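Local atomic coordinates of phosphatidylinositol 4,5-bisphosphate-binding protein SLM1 (Saccharomyces cerevisiae, PDB entry 4A6H), a protein that binds phosphatidylinositol 4,5-bisphosphate through its PH domain and, together with SLM2, acts as an effector of TORC2 and calcineurin signalling in actin polarization. Residues 78-83 with 95-101. Residues are numbered along the deposited sequence; the frame is centred on the assembly and turned at random.
Sequences AKFVLH and NWVFKAD. With I4D (D-myo-inositol-4-phosphate), chain G; PO4 (phosphate ion), chain E.
Antiparallel pairing rests on reciprocal backbone hydrogen bonds: Phe80 N to Phe98 O, Phe98 N to Phe80 O, Leu82 N to Trp96 O and Trp96 N to Leu82 O, all 2.9 Å. Ala100 N to Ala78 O (2.8 Å) extends the ladder beyond strands 79-83 and 95-99, both extended (phi about -105 to -145°, psi about 120 to 165°), axes approaching to 4.7 Å, directions 152° apart. Lys79-Lys99 and Val81-Val97 fall between these rungs and His83-Asn95 beyond the last; all are non-hydrogen-bonded pairs (CA-CA 4.3-4.7 Å). His83 ND1 donates to Asn95 OD1 (2.7 Å), Asn95 ND2 to O4 of a free phosphate ion (2.8 Å). On the same face Val81 CG2 meets Val97 CG2 (4.3 Å). The opposite face, Phe80, Leu82, Trp96 and Phe98, is apolar and largely aromatic: the Phe80 (chi1 p) and Phe98 (chi1 m) rings are near-parallel but slid apart (centroids 5.3 Å), and Phe98 CB covers the Phe80 ring, 3.8 Å from its centroid. Leu82 CB abuts Phe98 CE1 (3.8 Å); helix 103-116 covers Phe80. From the Val81 face, Lys79 and Lys99 reach inositol-4-phosphate, Lys99 NZ hydrogen-bonding weakly to ligand O2 (3.3 Å). Such a hairpin belongs to the PH-domain fold, here lining an inositol-4-phosphate pocket consistent with a phosphoinositide headgroup site.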
loop_
_atom_site.group_PDB
_atom_site.type_symbol
_atom_site.label_atom_id
_atom_site.label_comp_id
_atom_site.label_asym_id
_atom_site.label_seq_id
_atom_site.Cartn_x
_atom_site.Cartn_y
_atom_site.Cartn_z
ATOM N N ALA A 78 -5.568 24.630 9.788
ATOM C CA ALA A 78 -5.008 23.289 9.725
ATOM C C ALA A 78 -6.103 22.243 9.628
ATOM O O ALA A 78 -5.947 21.113 10.119
ATOM C CB ALA A 78 -4.148 23.032 10.955
ATOM N N LYS A 79 -7.197 22.600 8.956
ATOM C CA LYS A 79 -8.358 21.712 8.860
ATOM C C LYS A 79 -8.563 21.160 7.457
ATOM O O LYS A 79 -8.186 21.798 6.468
ATOM C CB LYS A 79 -9.622 22.463 9.291
ATOM C CG LYS A 79 -9.675 22.778 10.772
ATOM C CD LYS A 79 -10.842 23.688 11.116
ATOM C CE LYS A 79 -10.371 25.132 11.110
ATOM N NZ LYS A 79 -11.428 26.104 11.487
ATOM N N PHE A 80 -9.159 19.972 7.373
ATOM C CA PHE A 80 -9.592 19.418 6.097
ATOM C C PHE A 80 -10.873 18.617 6.250
ATOM O O PHE A 80 -11.254 18.238 7.361
ATOM C CB PHE A 80 -8.482 18.599 5.405
ATOM C CG PHE A 80 -8.158 17.282 6.077
ATOM C CD1 PHE A 80 -7.238 17.221 7.111
ATOM C CD2 PHE A 80 -8.757 16.105 5.647
ATOM C CE1 PHE A 80 -6.932 16.001 7.724
ATOM C CE2 PHE A 80 -8.458 14.890 6.251
ATOM C CZ PHE A 80 -7.543 14.844 7.291
ATOM N N VAL A 81 -11.539 18.373 5.125
ATOM C CA VAL A 81 -12.801 17.650 5.108
ATOM C C VAL A 81 -12.660 16.318 4.398
ATOM O O VAL A 81 -12.115 16.242 3.286
ATOM C CB VAL A 81 -13.885 18.468 4.387
ATOM C CG1 VAL A 81 -15.198 17.699 4.357
ATOM C CG2 VAL A 81 -14.038 19.838 5.046
ATOM N N LEU A 82 -13.154 15.275 5.055
ATOM C CA LEU A 82 -13.241 13.930 4.500
ATOM C C LEU A 82 -14.709 13.662 4.200
ATOM O O LEU A 82 -15.558 13.762 5.084
ATOM C CB LEU A 82 -12.680 12.902 5.492
ATOM C CG LEU A 82 -12.564 11.455 5.021
ATOM C CD1 LEU A 82 -11.566 11.349 3.879
ATOM C CD2 LEU A 82 -12.135 10.577 6.181
ATOM N N HIS A 83 -15.000 13.330 2.942
ATOM C CA HIS A 83 -16.368 13.137 2.466
ATOM C C HIS A 83 -16.663 11.659 2.234
ATOM O O HIS A 83 -15.835 10.951 1.671
ATOM C CB HIS A 83 -16.544 13.888 1.144
ATOM C CG HIS A 83 -17.889 13.712 0.511
ATOM N ND1 HIS A 83 -19.000 14.417 0.921
ATOM C CD2 HIS A 83 -18.294 12.941 -0.527
ATOM C CE1 HIS A 83 -20.035 14.077 0.176
ATOM N NE2 HIS A 83 -19.634 13.185 -0.713
ATOM N N ASN A 95 -19.966 14.504 5.900
ATOM C CA ASN A 95 -18.628 15.086 5.907
ATOM C C ASN A 95 -18.061 15.212 7.306
ATOM O O ASN A 95 -18.723 15.710 8.211
ATOM C CB ASN A 95 -18.670 16.467 5.264
ATOM C CG ASN A 95 -19.173 16.426 3.845
ATOM O OD1 ASN A 95 -18.429 16.092 2.931
ATOM N ND2 ASN A 95 -20.449 16.746 3.653
ATOM N N TRP A 96 -16.827 14.758 7.470
ATOM C CA TRP A 96 -16.132 14.876 8.740
ATOM C C TRP A 96 -14.980 15.855 8.633
ATOM O O TRP A 96 -14.295 15.923 7.610
ATOM C CB TRP A 96 -15.626 13.516 9.193
ATOM C CG TRP A 96 -16.692 12.695 9.866
ATOM C CD1 TRP A 96 -18.017 13.016 9.995
ATOM C CD2 TRP A 96 -16.523 11.426 10.506
ATOM N NE1 TRP A 96 -18.680 12.020 10.674
ATOM C CE2 TRP A 96 -17.787 11.033 10.997
ATOM C CE3 TRP A 96 -15.431 10.581 10.703
ATOM C CZ2 TRP A 96 -17.984 9.827 11.682
ATOM C CZ3 TRP A 96 -15.632 9.380 11.388
ATOM C CH2 TRP A 96 -16.896 9.022 11.866
ATOM N N VAL A 97 -14.775 16.629 9.691
ATOM C CA VAL A 97 -13.762 17.667 9.677
ATOM C C VAL A 97 -12.639 17.271 10.616
ATOM O O VAL A 97 -12.891 16.919 11.776
ATOM C CB VAL A 97 -14.351 19.023 10.091
ATOM C CG1 VAL A 97 -13.254 20.077 10.166
ATOM C CG2 VAL A 97 -15.436 19.454 9.100
ATOM N N PHE A 98 -11.411 17.292 10.097
ATOM C CA PHE A 98 -10.223 16.973 10.863
ATOM C C PHE A 98 -9.340 18.188 11.036
ATOM O O PHE A 98 -9.278 19.055 10.168
ATOM C CB PHE A 98 -9.419 15.868 10.173
ATOM C CG PHE A 98 -10.100 14.527 10.188
ATOM C CD1 PHE A 98 -10.965 14.174 9.172
ATOM C CD2 PHE A 98 -9.882 13.624 11.223
ATOM C CE1 PHE A 98 -11.596 12.941 9.181
ATOM C CE2 PHE A 98 -10.511 12.393 11.232
ATOM C CZ PHE A 98 -11.366 12.049 10.211
ATOM N N LYS A 99 -8.653 18.243 12.166
ATOM C CA LYS A 99 -7.761 19.346 12.453
ATOM C C LYS A 99 -6.391 18.816 12.866
ATOM O O LYS A 99 -6.278 18.019 13.794
ATOM C CB LYS A 99 -8.353 20.242 13.546
ATOM C CG LYS A 99 -7.464 21.422 13.931
ATOM C CD LYS A 99 -8.179 22.413 14.849
ATOM C CE LYS A 99 -8.443 21.833 16.216
ATOM N NZ LYS A 99 -8.926 22.898 17.146
ATOM N N ALA A 100 -5.347 19.279 12.180
ATOM C CA ALA A 100 -3.988 18.873 12.504
ATOM C C ALA A 100 -3.315 19.982 13.298
ATOM O O ALA A 100 -3.936 21.001 13.625
ATOM C CB ALA A 100 -3.197 18.558 11.240
ATOM N N ASP A 101 -2.031 19.794 13.579
ATOM C CA ASP A 101 -1.275 20.743 14.395
ATOM C C ASP A 101 -0.912 22.040 13.666
ATOM O O ASP A 101 -0.749 23.086 14.291
ATOM C CB ASP A 101 0.005 20.071 14.894
ATOM C CG ASP A 101 -0.095 18.551 14.894
ATOM O OD1 ASP A 101 -0.177 17.948 13.797
ATOM O OD2 ASP A 101 -0.094 17.958 15.992
HETATM O O5 I4D G . -14.886 24.019 14.134
HETATM C C5 I4D G . -14.059 24.759 15.192
HETATM C C6 I4D G . -12.645 25.158 14.631
HETATM O O6 I4D G . -12.612 25.693 13.342
HETATM C C4 I4D G . -14.545 24.656 16.739
HETATM O O4 I4D G . -15.926 24.484 17.087
HETATM P P4 I4D G . -16.660 23.212 17.521
HETATM O O43 I4D G . -15.782 22.162 18.089
HETATM O O42 I4D G . -17.403 22.627 16.407
HETATM O O41 I4D G . -17.676 23.629 18.495
HETATM C C3 I4D G . -13.748 25.578 17.592
HETATM O O3 I4D G . -13.838 25.135 18.930
HETATM C C2 I4D G . -12.279 25.635 17.156
HETATM O O2 I4D G . -11.340 25.003 17.993
HETATM C C1 I4D G . -11.746 25.776 15.674
HETATM O O1 I4D G . -10.318 25.974 15.456
HETATM P P PO4 E . -22.783 16.815 7.254
HETATM O O1 PO4 E . -22.244 18.041 7.950
HETATM O O2 PO4 E . -22.411 15.588 8.052
HETATM O O3 PO4 E . -24.287 16.923 7.152
HETATM O O4 PO4 E . -22.201 16.710 5.868
#